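PDB 4JJJ: cellulose 1,4-beta-cellobiosidase from Thermobifida fusca, which probably hydrolyses cellulose to release cellobiose, this chain being its glycoside hydrolase family 48 catalytic domain with bound sugars and metal ions. Local coordinates for residues 25-30 with 81-86; 331-336 with 429-434; 400-405 with 411-416; 527-532 with 627-632. The protein carries 1 engineered substitution. All coordinates share one frame; numbering follows the deposited sequence.

Contact 1. Residues 25-30 with 81-86; sequences NGLLVP and ETFIIP. With ZN (zinc ion), chain B.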
loop_
_atom_site.group_PDB
_atom_site.type_symbol
_atom_site.label_atom_id
_atom_site.label_comp_id
_atom_site.label_asym_id
_atom_site.label_seq_id
_atom_site.Cartn_x
_atom_site.Cartn_y
_atom_site.Cartn_z
ATOM N N ASN A 25 0.006 20.928 -16.260
ATOM C CA ASN A 25 0.604 20.985 -17.617
ATOM C C ASN A 25 0.258 19.816 -18.578
ATOM O O ASN A 25 1.124 19.248 -19.210
ATOM C CB ASN A 25 2.114 21.070 -17.455
ATOM C CG ASN A 25 2.796 21.574 -18.698
ATOM O OD1 ASN A 25 2.110 22.050 -19.635
ATOM N ND2 ASN A 25 4.145 21.486 -18.713
ATOM N N GLY A 26 -1.000 19.425 -18.651
ATOM C CA GLY A 26 -1.383 18.361 -19.556
ATOM C C GLY A 26 -1.352 16.960 -18.967
ATOM O O GLY A 26 -1.859 16.041 -19.607
ATOM N N LEU A 27 -0.823 16.851 -17.736
ATOM C CA LEU A 27 -0.707 15.521 -17.083
ATOM C C LEU A 27 -1.637 15.495 -15.904
ATOM O O LEU A 27 -1.907 16.508 -15.318
ATOM C CB LEU A 27 0.708 15.254 -16.589
ATOM C CG LEU A 27 1.795 15.053 -17.684
ATOM C CD1 LEU A 27 3.166 15.054 -17.050
ATOM C CD2 LEU A 27 1.491 13.872 -18.560
ATOM N N LEU A 28 -2.191 14.320 -15.602
ATOM C CA LEU A 28 -3.177 14.159 -14.549
ATOM C C LEU A 28 -2.578 13.461 -13.330
ATOM O O LEU A 28 -1.881 12.488 -13.460
ATOM C CB LEU A 28 -4.343 13.341 -15.077
ATOM C CG LEU A 28 -5.041 13.894 -16.294
ATOM C CD1 LEU A 28 -6.110 12.960 -16.733
ATOM C CD2 LEU A 28 -5.625 15.223 -16.032
ATOM N N VAL A 29 -2.947 13.994 -12.189
ATOM C CA VAL A 29 -2.591 13.427 -10.885
ATOM C C VAL A 29 -3.890 13.111 -10.137
ATOM O O VAL A 29 -4.677 14.001 -9.800
ATOM C CB VAL A 29 -1.715 14.393 -10.074
ATOM C CG1 VAL A 29 -1.379 13.816 -8.656
ATOM C CG2 VAL A 29 -0.454 14.704 -10.797
ATOM N N PRO A 30 -4.157 11.822 -9.890
ATOM C CA PRO A 30 -5.394 11.479 -9.189
ATOM C C PRO A 30 -5.326 11.838 -7.722
ATOM O O PRO A 30 -4.253 11.757 -7.126
ATOM C CB PRO A 30 -5.481 9.946 -9.299
ATOM C CG PRO A 30 -4.041 9.524 -9.374
ATOM C CD PRO A 30 -3.399 10.626 -10.259
ATOM N N GLU A 81 6.101 9.211 -13.456
ATOM C CA GLU A 81 7.534 9.582 -13.532
ATOM C C GLU A 81 7.774 11.018 -13.193
ATOM O O GLU A 81 8.822 11.361 -12.614
ATOM C CB GLU A 81 8.101 9.218 -14.926
ATOM C CG GLU A 81 8.305 7.781 -15.152
ATOM C CD GLU A 81 8.982 7.463 -16.464
ATOM O OE1 GLU A 81 8.795 8.338 -17.356
ATOM O OE2 GLU A 81 9.636 6.420 -16.574
ATOM N N THR A 82 6.856 11.891 -13.503
ATOM C CA THR A 82 7.010 13.292 -13.257
ATOM C C THR A 82 6.795 13.721 -11.831
ATOM O O THR A 82 7.493 14.591 -11.312
ATOM C CB THR A 82 6.110 14.135 -14.219
ATOM O OG1 THR A 82 6.390 13.770 -15.568
ATOM C CG2 THR A 82 6.256 15.574 -14.065
ATOM N N PHE A 83 5.833 13.047 -11.176
ATOM C CA PHE A 83 5.297 13.580 -9.932
ATOM C C PHE A 83 5.524 12.719 -8.689
ATOM O O PHE A 83 5.374 13.211 -7.613
ATOM C CB PHE A 83 3.833 13.987 -10.030
ATOM C CG PHE A 83 3.600 15.069 -11.025
ATOM C CD1 PHE A 83 4.189 16.313 -10.826
ATOM C CD2 PHE A 83 2.829 14.825 -12.153
ATOM C CE1 PHE A 83 3.975 17.351 -11.763
ATOM C CE2 PHE A 83 2.560 15.839 -13.069
ATOM C CZ PHE A 83 3.159 17.052 -12.872
ATOM N N ILE A 84 5.745 11.427 -8.837
ATOM C CA ILE A 84 5.809 10.562 -7.660
ATOM C C ILE A 84 7.013 9.603 -7.597
ATOM O O ILE A 84 7.239 9.070 -6.542
ATOM C CB ILE A 84 4.492 9.816 -7.427
ATOM C CG1 ILE A 84 4.283 9.494 -5.932
ATOM C CG2 ILE A 84 4.353 8.602 -8.317
ATOM C CD1 ILE A 84 2.875 8.990 -5.599
ATOM N N ILE A 85 7.741 9.417 -8.695
ATOM C CA ILE A 85 9.027 8.726 -8.644
ATOM C C ILE A 85 10.027 9.870 -8.464
ATOM O O ILE A 85 10.192 10.643 -9.365
ATOM C CB ILE A 85 9.322 7.931 -9.911
ATOM C CG1 ILE A 85 8.247 6.826 -10.056
ATOM C CG2 ILE A 85 10.724 7.359 -9.793
ATOM C CD1 ILE A 85 8.434 5.896 -11.218
ATOM N N PRO A 86 10.668 10.000 -7.306
ATOM C CA PRO A 86 11.520 11.140 -7.083
ATOM C C PRO A 86 12.523 11.339 -8.191
ATOM O O PRO A 86 13.232 10.371 -8.575
ATOM C CB PRO A 86 12.176 10.782 -5.714
ATOM C CG PRO A 86 11.103 9.936 -4.995
ATOM C CD PRO A 86 10.605 9.087 -6.143
HETATM ZN ZN ZN B . 8.638 8.178 -19.494
HETATM O O HOH W 1 9.265 8.131 -21.588
HETATM O O HOH W 2 6.972 9.247 -19.610
#

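Contact 2. Residues 331-336 with 429-434; sequences AAYALS and YYVTGD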
loop_
_atom_site.group_PDB
_atom_site.type_symbol
_atom_site.label_atom_id
_atom_site.label_comp_id
_atom_site.label_asym_id
_atom_site.label_seq_id
_atom_site.Cartn_x
_atom_site.Cartn_y
_atom_site.Cartn_z
ATOM N N ALA A 331 2.231 -10.483 -10.324
ATOM C CA ALA A 331 3.432 -9.700 -10.584
ATOM C C ALA A 331 4.703 -10.571 -10.508
ATOM O O ALA A 331 5.606 -10.370 -11.336
ATOM C CB ALA A 331 3.516 -8.509 -9.685
ATOM N N ALA A 332 4.778 -11.451 -9.504
ATOM C CA ALA A 332 5.972 -12.316 -9.342
ATOM C C ALA A 332 6.133 -13.297 -10.504
ATOM O O ALA A 332 7.252 -13.479 -11.031
ATOM C CB ALA A 332 5.985 -12.995 -8.017
ATOM N N TYR A 333 4.988 -13.813 -10.958
ATOM C CA TYR A 333 4.987 -14.706 -12.132
ATOM C C TYR A 333 5.484 -13.885 -13.295
ATOM O O TYR A 333 6.334 -14.384 -14.091
ATOM C CB TYR A 333 3.522 -15.149 -12.387
ATOM C CG TYR A 333 3.364 -15.707 -13.795
ATOM C CD1 TYR A 333 3.797 -16.965 -14.052
ATOM C CD2 TYR A 333 2.709 -15.005 -14.737
ATOM C CE1 TYR A 333 3.590 -17.516 -15.333
ATOM C CE2 TYR A 333 2.590 -15.503 -16.017
ATOM C CZ TYR A 333 3.057 -16.735 -16.250
ATOM O OH TYR A 333 2.872 -17.286 -17.549
ATOM N N ALA A 334 4.955 -12.685 -13.513
ATOM C CA ALA A 334 5.317 -11.845 -14.692
ATOM C C ALA A 334 6.800 -11.553 -14.685
ATOM O O ALA A 334 7.468 -11.698 -15.761
ATOM C CB ALA A 334 4.499 -10.567 -14.795
ATOM N N LEU A 335 7.286 -11.070 -13.588
ATOM C CA LEU A 335 8.709 -10.625 -13.483
ATOM C C LEU A 335 9.674 -11.802 -13.636
ATOM O O LEU A 335 10.805 -11.630 -14.130
ATOM C CB LEU A 335 8.980 -9.848 -12.220
ATOM C CG LEU A 335 8.343 -8.484 -12.131
ATOM C CD1 LEU A 335 8.289 -8.051 -10.669
ATOM C CD2 LEU A 335 9.108 -7.444 -12.985
ATOM N N SER A 336 9.267 -12.956 -13.181
ATOM C CA SER A 336 10.101 -14.181 -13.270
ATOM C C SER A 336 9.989 -14.919 -14.600
ATOM O O SER A 336 10.993 -15.485 -15.060
ATOM C CB SER A 336 9.885 -15.116 -12.098
ATOM O OG SER A 336 8.605 -15.654 -12.002
ATOM N N TYR A 429 -4.218 -18.107 -11.381
ATOM C CA TYR A 429 -4.933 -19.337 -11.663
ATOM C C TYR A 429 -5.609 -19.284 -13.043
ATOM O O TYR A 429 -5.460 -20.170 -13.848
ATOM C CB TYR A 429 -5.976 -19.573 -10.558
ATOM C CG TYR A 429 -6.804 -20.783 -10.724
ATOM C CD1 TYR A 429 -6.254 -22.047 -10.921
ATOM C CD2 TYR A 429 -8.153 -20.657 -10.745
ATOM C CE1 TYR A 429 -7.073 -23.130 -11.124
ATOM C CE2 TYR A 429 -9.002 -21.739 -10.939
ATOM C CZ TYR A 429 -8.454 -22.977 -11.132
ATOM O OH TYR A 429 -9.329 -24.097 -11.253
ATOM N N TYR A 430 -6.222 -18.122 -13.373
ATOM C CA TYR A 430 -6.756 -17.922 -14.710
ATOM C C TYR A 430 -5.686 -18.080 -15.778
ATOM O O TYR A 430 -5.939 -18.761 -16.815
ATOM C CB TYR A 430 -7.455 -16.585 -14.764
ATOM C CG TYR A 430 -7.795 -16.097 -16.144
ATOM C CD1 TYR A 430 -8.642 -16.838 -16.970
ATOM C CD2 TYR A 430 -7.296 -14.902 -16.588
ATOM C CE1 TYR A 430 -8.914 -16.383 -18.254
ATOM C CE2 TYR A 430 -7.619 -14.423 -17.885
ATOM C CZ TYR A 430 -8.419 -15.190 -18.716
ATOM O OH TYR A 430 -8.726 -14.632 -19.980
ATOM N N VAL A 431 -4.555 -17.424 -15.601
ATOM C CA VAL A 431 -3.489 -17.408 -16.626
ATOM C C VAL A 431 -2.894 -18.785 -16.835
ATOM O O VAL A 431 -2.808 -19.229 -18.031
ATOM C CB VAL A 431 -2.457 -16.370 -16.316
ATOM C CG1 VAL A 431 -1.300 -16.473 -17.284
ATOM C CG2 VAL A 431 -3.104 -14.950 -16.318
ATOM N N THR A 432 -2.493 -19.458 -15.771
ATOM C CA THR A 432 -1.619 -20.640 -15.900
ATOM C C THR A 432 -2.277 -21.900 -15.338
ATOM O O THR A 432 -1.717 -23.028 -15.542
ATOM C CB THR A 432 -0.261 -20.470 -15.131
ATOM O OG1 THR A 432 -0.522 -20.557 -13.720
ATOM C CG2 THR A 432 0.465 -19.212 -15.501
ATOM N N GLY A 433 -3.399 -21.818 -14.592
ATOM C CA GLY A 433 -3.922 -22.927 -13.909
ATOM C C GLY A 433 -3.151 -23.376 -12.658
ATOM O O GLY A 433 -3.445 -24.487 -12.095
ATOM N N ASP A 434 -2.222 -22.570 -12.166
ATOM C CA ASP A 434 -1.283 -22.902 -11.088
ATOM C C ASP A 434 -2.013 -23.691 -9.973
ATOM O O ASP A 434 -2.901 -23.145 -9.297
ATOM C CB ASP A 434 -0.626 -21.639 -10.525
ATOM C CG ASP A 434 0.539 -21.948 -9.625
ATOM O OD1 ASP A 434 0.320 -22.544 -8.542
ATOM O OD2 ASP A 434 1.660 -21.544 -10.039
#

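Contact 3. Residues 400-405 with 411-416; sequences YDWQPV and SNNWFG. With BGC (beta-D-glucopyranose), chain C; BGC (beta-D-glucopyranose), chain D.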
loop_
_atom_site.group_PDB
_atom_site.type_symbol
_atom_site.label_atom_id
_atom_site.label_comp_id
_atom_site.label_asym_id
_atom_site.label_seq_id
_atom_site.Cartn_x
_atom_site.Cartn_y
_atom_site.Cartn_z
ATOM N N TYR A 400 5.322 -15.593 13.028
ATOM C CA TYR A 400 3.928 -15.259 12.695
ATOM C C TYR A 400 3.461 -14.009 13.408
ATOM O O TYR A 400 3.619 -13.865 14.611
ATOM C CB TYR A 400 2.990 -16.436 13.043
ATOM C CG TYR A 400 1.543 -16.051 12.913
ATOM C CD1 TYR A 400 1.016 -15.759 11.664
ATOM C CD2 TYR A 400 0.703 -15.970 13.977
ATOM C CE1 TYR A 400 -0.276 -15.341 11.491
ATOM C CE2 TYR A 400 -0.602 -15.638 13.854
ATOM C CZ TYR A 400 -1.153 -15.259 12.597
ATOM O OH TYR A 400 -2.478 -14.870 12.418
ATOM N N ASP A 401 2.889 -13.063 12.675
ATOM C CA ASP A 401 2.357 -11.821 13.197
ATOM C C ASP A 401 0.923 -11.658 12.661
ATOM O O ASP A 401 0.686 -11.523 11.484
ATOM C CB ASP A 401 3.174 -10.572 12.859
ATOM C CG ASP A 401 2.853 -9.380 13.738
ATOM O OD1 ASP A 401 1.714 -9.313 14.248
ATOM O OD2 ASP A 401 3.801 -8.551 13.917
ATOM N N TRP A 402 -0.025 -11.794 13.589
ATOM C CA TRP A 402 -1.439 -11.686 13.234
ATOM C C TRP A 402 -1.882 -10.237 12.798
ATOM O O TRP A 402 -2.914 -10.057 12.221
ATOM C CB TRP A 402 -2.337 -12.049 14.369
ATOM C CG TRP A 402 -2.337 -11.219 15.613
ATOM C CD1 TRP A 402 -1.433 -11.219 16.610
ATOM C CD2 TRP A 402 -3.297 -10.177 15.916
ATOM N NE1 TRP A 402 -1.784 -10.286 17.555
ATOM C CE2 TRP A 402 -2.964 -9.680 17.174
ATOM C CE3 TRP A 402 -4.440 -9.723 15.288
ATOM C CZ2 TRP A 402 -3.646 -8.608 17.763
ATOM C CZ3 TRP A 402 -5.163 -8.727 15.864
ATOM C CH2 TRP A 402 -4.740 -8.152 17.106
ATOM N N GLN A 403 -0.964 -9.282 13.031
ATOM C CA GLN A 403 -1.203 -7.865 12.767
ATOM C C GLN A 403 0.096 -7.187 12.285
ATOM O O GLN A 403 0.640 -6.305 12.881
ATOM C CB GLN A 403 -1.775 -7.122 13.996
ATOM C CG GLN A 403 -0.978 -7.400 15.291
ATOM C CD GLN A 403 -1.427 -6.576 16.455
ATOM O OE1 GLN A 403 -2.294 -5.652 16.357
ATOM N NE2 GLN A 403 -0.672 -6.760 17.583
ATOM N N PRO A 404 0.622 -7.625 11.145
ATOM C CA PRO A 404 1.915 -7.032 10.716
ATOM C C PRO A 404 1.933 -5.527 10.670
ATOM O O PRO A 404 1.025 -4.935 10.110
ATOM C CB PRO A 404 2.085 -7.637 9.297
ATOM C CG PRO A 404 1.277 -8.888 9.311
ATOM C CD PRO A 404 0.074 -8.551 10.104
ATOM N N VAL A 405 2.962 -4.952 11.233
ATOM C CA VAL A 405 3.268 -3.551 11.124
ATOM C C VAL A 405 2.338 -2.629 11.891
ATOM O O VAL A 405 2.838 -1.922 12.778
ATOM C CB VAL A 405 3.510 -3.046 9.709
ATOM C CG1 VAL A 405 3.995 -1.634 9.741
ATOM C CG2 VAL A 405 4.526 -3.965 8.972
ATOM N N SER A 411 -3.513 -4.646 11.430
ATOM C CA SER A 411 -3.390 -4.453 10.007
ATOM C C SER A 411 -4.150 -5.470 9.163
ATOM O O SER A 411 -4.426 -5.213 7.974
ATOM C CB SER A 411 -1.970 -4.479 9.522
ATOM O OG SER A 411 -1.427 -5.782 9.767
ATOM N N ASN A 412 -4.467 -6.662 9.677
ATOM C CA ASN A 412 -5.163 -7.669 8.908
ATOM C C ASN A 412 -6.640 -7.874 9.281
ATOM O O ASN A 412 -7.303 -8.830 8.848
ATOM C CB ASN A 412 -4.429 -9.048 8.906
ATOM C CG ASN A 412 -4.811 -9.907 7.758
ATOM O OD1 ASN A 412 -4.976 -9.444 6.604
ATOM N ND2 ASN A 412 -4.938 -11.242 8.055
ATOM N N ASN A 413 -7.224 -6.943 10.025
ATOM C CA ASN A 413 -8.650 -7.031 10.344
ATOM C C ASN A 413 -9.534 -6.584 9.144
ATOM O O ASN A 413 -10.707 -6.869 9.074
ATOM C CB ASN A 413 -8.901 -6.210 11.562
ATOM C CG ASN A 413 -8.411 -6.887 12.844
ATOM O OD1 ASN A 413 -7.691 -7.887 12.827
ATOM N ND2 ASN A 413 -8.786 -6.296 13.984
ATOM N N TRP A 414 -8.980 -5.786 8.219
ATOM C CA TRP A 414 -9.799 -5.345 7.013
ATOM C C TRP A 414 -9.898 -6.397 5.990
ATOM O O TRP A 414 -8.860 -6.878 5.480
ATOM C CB TRP A 414 -9.071 -4.151 6.440
ATOM C CG TRP A 414 -9.838 -3.540 5.291
ATOM C CD1 TRP A 414 -11.184 -3.210 5.275
ATOM C CD2 TRP A 414 -9.288 -3.094 4.040
ATOM N NE1 TRP A 414 -11.514 -2.674 4.063
ATOM C CE2 TRP A 414 -10.374 -2.580 3.283
ATOM C CE3 TRP A 414 -8.037 -3.191 3.453
ATOM C CZ2 TRP A 414 -10.170 -2.079 2.006
ATOM C CZ3 TRP A 414 -7.847 -2.703 2.216
ATOM C CH2 TRP A 414 -8.914 -2.157 1.482
ATOM N N PHE A 415 -11.130 -6.802 5.676
ATOM C CA PHE A 415 -11.390 -7.772 4.619
ATOM C C PHE A 415 -10.874 -7.360 3.253
ATOM O O PHE A 415 -10.626 -8.266 2.455
ATOM C CB PHE A 415 -12.855 -8.142 4.553
ATOM C CG PHE A 415 -13.216 -9.148 3.526
ATOM C CD1 PHE A 415 -13.063 -10.530 3.735
ATOM C CD2 PHE A 415 -13.720 -8.737 2.330
ATOM C CE1 PHE A 415 -13.430 -11.471 2.798
ATOM C CE2 PHE A 415 -14.075 -9.651 1.360
ATOM C CZ PHE A 415 -13.955 -11.034 1.608
ATOM N N GLY A 416 -10.693 -6.092 3.042
ATOM C CA GLY A 416 -10.150 -5.643 1.751
ATOM C C GLY A 416 -8.857 -6.326 1.389
ATOM O O GLY A 416 -8.608 -6.618 0.217
HETATM C C2 BGC C . -11.294 0.310 5.949
HETATM C C3 BGC C . -10.109 1.112 5.422
HETATM C C4 BGC C . -10.283 1.417 3.920
HETATM C C5 BGC C . -11.676 1.934 3.510
HETATM C C6 BGC C . -11.916 1.902 1.998
HETATM C C1 BGC C . -12.603 0.934 5.531
HETATM O O1 BGC C . -13.663 0.048 6.021
HETATM O O2 BGC C . -11.111 0.304 7.404
HETATM O O3 BGC C . -8.881 0.410 5.639
HETATM O O4 BGC C . -9.334 2.380 3.457
HETATM O O5 BGC C . -12.691 1.119 4.097
HETATM O O6 BGC C . -11.930 0.599 1.472
HETATM C C2 BGC D . -7.619 2.988 1.955
HETATM C C3 BGC D . -6.443 2.500 1.111
HETATM C C4 BGC D . -5.527 1.563 1.952
HETATM C C5 BGC D . -6.338 0.485 2.715
HETATM C C6 BGC D . -5.443 -0.285 3.658
HETATM C C1 BGC D . -8.357 1.838 2.615
HETATM O O2 BGC D . -8.547 3.677 1.128
HETATM O O3 BGC D . -5.740 3.672 0.630
HETATM O O4 BGC D . -4.567 0.956 1.064
HETATM O O5 BGC D . -7.393 1.143 3.429
HETATM O O6 BGC D . -4.808 0.583 4.578
HETATM O O HOH W 3 -4.310 -12.008 10.882
HETATM O O HOH W 4 -4.869 -8.007 12.116
#

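Contact 4. Residues 527-532 with 627-632; sequences GLLDAL and ATAFAA. With NA (sodium ion), chain J.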
loop_
_atom_site.group_PDB
_atom_site.type_symbol
_atom_site.label_atom_id
_atom_site.label_comp_id
_atom_site.label_asym_id
_atom_site.label_seq_id
_atom_site.Cartn_x
_atom_site.Cartn_y
_atom_site.Cartn_z
ATOM N N GLY A 527 -24.135 -11.272 -9.153
ATOM C CA GLY A 527 -24.975 -10.537 -8.215
ATOM C C GLY A 527 -24.319 -9.294 -7.652
ATOM O O GLY A 527 -24.930 -8.274 -7.499
ATOM N N LEU A 528 -23.002 -9.399 -7.402
ATOM C CA LEU A 528 -22.207 -8.227 -7.005
ATOM C C LEU A 528 -22.095 -7.139 -8.096
ATOM O O LEU A 528 -22.259 -5.941 -7.826
ATOM C CB LEU A 528 -20.824 -8.655 -6.534
ATOM C CG LEU A 528 -20.813 -9.526 -5.265
ATOM C CD1 LEU A 528 -19.418 -9.955 -4.944
ATOM C CD2 LEU A 528 -21.487 -8.780 -4.089
ATOM N N LEU A 529 -21.930 -7.529 -9.357
ATOM C CA LEU A 529 -21.855 -6.548 -10.416
ATOM C C LEU A 529 -23.234 -5.862 -10.598
ATOM O O LEU A 529 -23.308 -4.678 -10.792
ATOM C CB LEU A 529 -21.488 -7.235 -11.736
ATOM C CG LEU A 529 -20.097 -7.851 -11.857
ATOM C CD1 LEU A 529 -19.928 -8.496 -13.245
ATOM C CD2 LEU A 529 -19.045 -6.852 -11.528
ATOM N N ASP A 530 -24.314 -6.622 -10.445
ATOM C CA ASP A 530 -25.632 -6.015 -10.521
ATOM C C ASP A 530 -25.772 -4.992 -9.406
ATOM O O ASP A 530 -26.381 -3.934 -9.600
ATOM C CB ASP A 530 -26.720 -7.057 -10.323
ATOM C CG ASP A 530 -26.935 -7.957 -11.500
ATOM O OD1 ASP A 530 -26.521 -7.592 -12.578
ATOM O OD2 ASP A 530 -27.564 -9.038 -11.321
ATOM N N ALA A 531 -25.359 -5.386 -8.196
ATOM C CA ALA A 531 -25.424 -4.516 -7.023
ATOM C C ALA A 531 -24.689 -3.226 -7.237
ATOM O O ALA A 531 -25.176 -2.145 -6.941
ATOM C CB ALA A 531 -24.895 -5.283 -5.820
ATOM N N LEU A 532 -23.484 -3.283 -7.811
ATOM C CA LEU A 532 -22.715 -2.092 -8.155
ATOM C C LEU A 532 -23.507 -1.242 -9.087
ATOM O O LEU A 532 -23.572 -0.041 -8.930
ATOM C CB LEU A 532 -21.319 -2.421 -8.671
ATOM C CG LEU A 532 -20.374 -3.102 -7.626
ATOM C CD1 LEU A 532 -19.125 -3.670 -8.238
ATOM C CD2 LEU A 532 -19.962 -2.103 -6.563
ATOM N N ALA A 627 -14.687 -0.065 -12.311
ATOM C CA ALA A 627 -14.478 -0.055 -13.765
ATOM C C ALA A 627 -13.807 -1.341 -14.205
ATOM O O ALA A 627 -14.195 -1.911 -15.184
ATOM C CB ALA A 627 -13.641 1.117 -14.189
ATOM N N THR A 628 -12.740 -1.744 -13.524
ATOM C CA THR A 628 -11.975 -2.966 -13.916
ATOM C C THR A 628 -12.855 -4.210 -13.738
ATOM O O THR A 628 -12.669 -5.158 -14.522
ATOM C CB THR A 628 -10.656 -3.102 -13.199
ATOM O OG1 THR A 628 -10.828 -3.469 -11.784
ATOM C CG2 THR A 628 -9.827 -1.872 -13.415
ATOM N N ALA A 629 -13.783 -4.249 -12.810
ATOM C CA ALA A 629 -14.650 -5.408 -12.603
ATOM C C ALA A 629 -15.602 -5.547 -13.805
ATOM O O ALA A 629 -15.841 -6.620 -14.293
ATOM C CB ALA A 629 -15.422 -5.306 -11.260
ATOM N N PHE A 630 -16.144 -4.427 -14.230
ATOM C CA PHE A 630 -16.989 -4.434 -15.436
ATOM C C PHE A 630 -16.231 -4.865 -16.668
ATOM O O PHE A 630 -16.724 -5.728 -17.438
ATOM C CB PHE A 630 -17.617 -3.069 -15.682
ATOM C CG PHE A 630 -18.531 -2.583 -14.572
ATOM C CD1 PHE A 630 -19.275 -3.458 -13.723
ATOM C CD2 PHE A 630 -18.769 -1.222 -14.471
ATOM C CE1 PHE A 630 -20.156 -2.939 -12.751
ATOM C CE2 PHE A 630 -19.625 -0.699 -13.483
ATOM C CZ PHE A 630 -20.360 -1.527 -12.684
ATOM N N ALA A 631 -15.061 -4.265 -16.832
ATOM C CA ALA A 631 -14.200 -4.677 -17.969
ATOM C C ALA A 631 -13.792 -6.134 -17.910
ATOM O O ALA A 631 -13.741 -6.800 -18.944
ATOM C CB ALA A 631 -13.038 -3.791 -18.117
ATOM N N ALA A 632 -13.436 -6.661 -16.717
ATOM C CA ALA A 632 -13.054 -8.049 -16.564
ATOM C C ALA A 632 -14.189 -8.950 -16.970
ATOM O O ALA A 632 -13.974 -10.058 -17.491
ATOM C CB ALA A 632 -12.583 -8.367 -15.171
HETATM NA NA NA J . -26.660 -9.462 -14.055
HETATM O O HOH W 5 -25.871 -11.105 -15.961
HETATM O O HOH W 6 -24.315 -9.389 -13.514
HETATM O O HOH W 7 -27.044 -11.062 -13.078
HETATM O O HOH W 8 -28.699 -9.424 -13.708
#

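Contact 1. Residues 25-30 with 81-86
The ring of Phe-83 meets Leu-27 and Val-29 of strand 27-30. Its CG stands anti to its own carbonyl carbon (chi1 -62°), which sends the ring from CB toward the strand. Phe-83 CG first meets Val-29 CG2 at 4.1 Å. The next atom, Phe-83 CD2, lies closer, 3.6 Å from Val-29 CG2. Phe-83 CE2 is shared, 3.9 Å from Val-29 CG2 and 4.0 Å from Leu-27 CB, which sits at the ring edge near its plane. One face of the ring carries Thr-82 CG2, 3.5 Å above the ring plane, over its centre. Cutting Phe-83 back to an alanine is likely to leave Val-29 CG2 and Leu-27 CB without this partner and open a gap under the Thr-82 methyl. Thr-82 OG1 turns back to Glu-78 O. Glu-81 OE1 binds a zinc ion at 2.1 Å; Lys-255 NZ and two waters are its other ligands. The contact joins the end of helix 71-83 to the hairpin of strands 21-24 and 27-30, with Phe-53 of helix 50-67 against Val-29.

Contact 2. Residues 331-336 with 429-434
Tyr-333 against Thr-432 and Val-431 is a small surface contact between two helices of the (alpha/alpha)6 fold. Helix 329-337 supplies the tyrosine, and the C-terminal end of helix 416-432 supplies the other two. No hydrogen bond crosses between them. The methyl Thr-432 CG2 does most of the touching, 3.6 Å from Tyr-333 CE1 and also near CZ and OH. It approaches the ring obliquely, the two side chains pointing at each other. Val-431 CG1, which also rests on Trp-235, adds a looser touch, 4.2 Å from Tyr-333 CE2. The threonine's methyl is anti to its carbonyl carbon, while OG1 sits between the backbone N and the carbonyl carbon (chi1 72°). This splits the residue: the methyl faces the tyrosine and OG1 makes a weak hydrogen bond to Leu-428 O. The helix ends at Thr-432; Gly-433, with positive phi, leaves it. In the other helix, Ser-336 OG donates to Ala-332 O at 2.7 Å. Ser-336 N reaches that oxygen from the opposite face of its plane.

Contact 3. Residues 400-405 with 411-416
Ser-411 and Pro-404 brace the turn that leads to Trp-414, a wall of the glycan pocket. Ser-411 OG donates to Pro-404 O at 2.6 Å, with the donor tilted 21° from the carbonyl plane. Two waters bridge Trp-402 O to segment 411-416. Both donate to this oxygen; one accepts from Asn-412 ND2, the other from Asn-412 N. The second also donates to Asn-413 OD1, which lies at the edge of the Trp-402 ring, 4.0 Å from CZ3. Asn-412 OD1 accepts from Gln-324 NE2. Two glucose units lie over one face of the Trp-414 ring, with CZ3 3.6 Å from C5 of the chain D unit. On the opposite face Gly-416 CA sits 3.3 Å above the ring plane, over its centre, and a CB there would clash. With a serine in place of Trp-414, the two glucose units would probably lose their flat support, and Phe-417 and Trp-420 their edge-to-face partner. The chemistry implies a polar, hydrated loop ending in an aromatic platform for sugar.

Contact 4. Residues 527-532 with 627-632
Leu-529 and Phe-630 both hold CG anti to the carbonyl carbon (chi1 -67° and -61°), and each side chain ends nearer the opposing helix than its CB direction suggests. The leucine and the phenylalanine lie alongside one another, pointing opposite ways. Leu-529 CD2 then touches two residues: it is 3.9 Å from Ala-629 CB and 4.0 Å from Phe-630 CD1. Leu-532 lies one helical turn on and presents its CB to the ring, 4.2 Å from Phe-630 CZ. Both leucines reach the ring obliquely. All four residues are buried. This is apolar helix-helix packing in the (alpha/alpha)6 fold, between helices 519-533 and 620-637. Their local axes come within 11.0 Å, and their directions differ by 131°. Small alanines line much of segment 627-632; Ala-627 and Ala-631 pack on helix 50-67. Helix 2-14 closes another side, with Ala-5 on Phe-630 and Tyr-2 on Leu-529. Away from the interface, Asp-530 binds a sodium ion through OD1 at 2.4 Å and, more distantly, OD2. Four waters complete that site.

In the fold
From the N terminus, contact 1 closes first, bringing helix 71-83 back onto strand 27-30 across a span that includes helix 50-67. Contact 2 opens next at helix 329-337 and closes at the end of helix 416-432. Contact 3 falls within that span: it closes a short turn between strand 398-401 and the start of helix 416-432. The same helix therefore begins at the glycan pocket and ends at contact 2. Contact 4 comes last, joining helices 519-533 and 620-637. No two contacts cross. Contacts 1 and 3 lie on opposite sides of the chain's centre, while contacts 2 and 4 come within about 7 Å at their nearest atoms without touching.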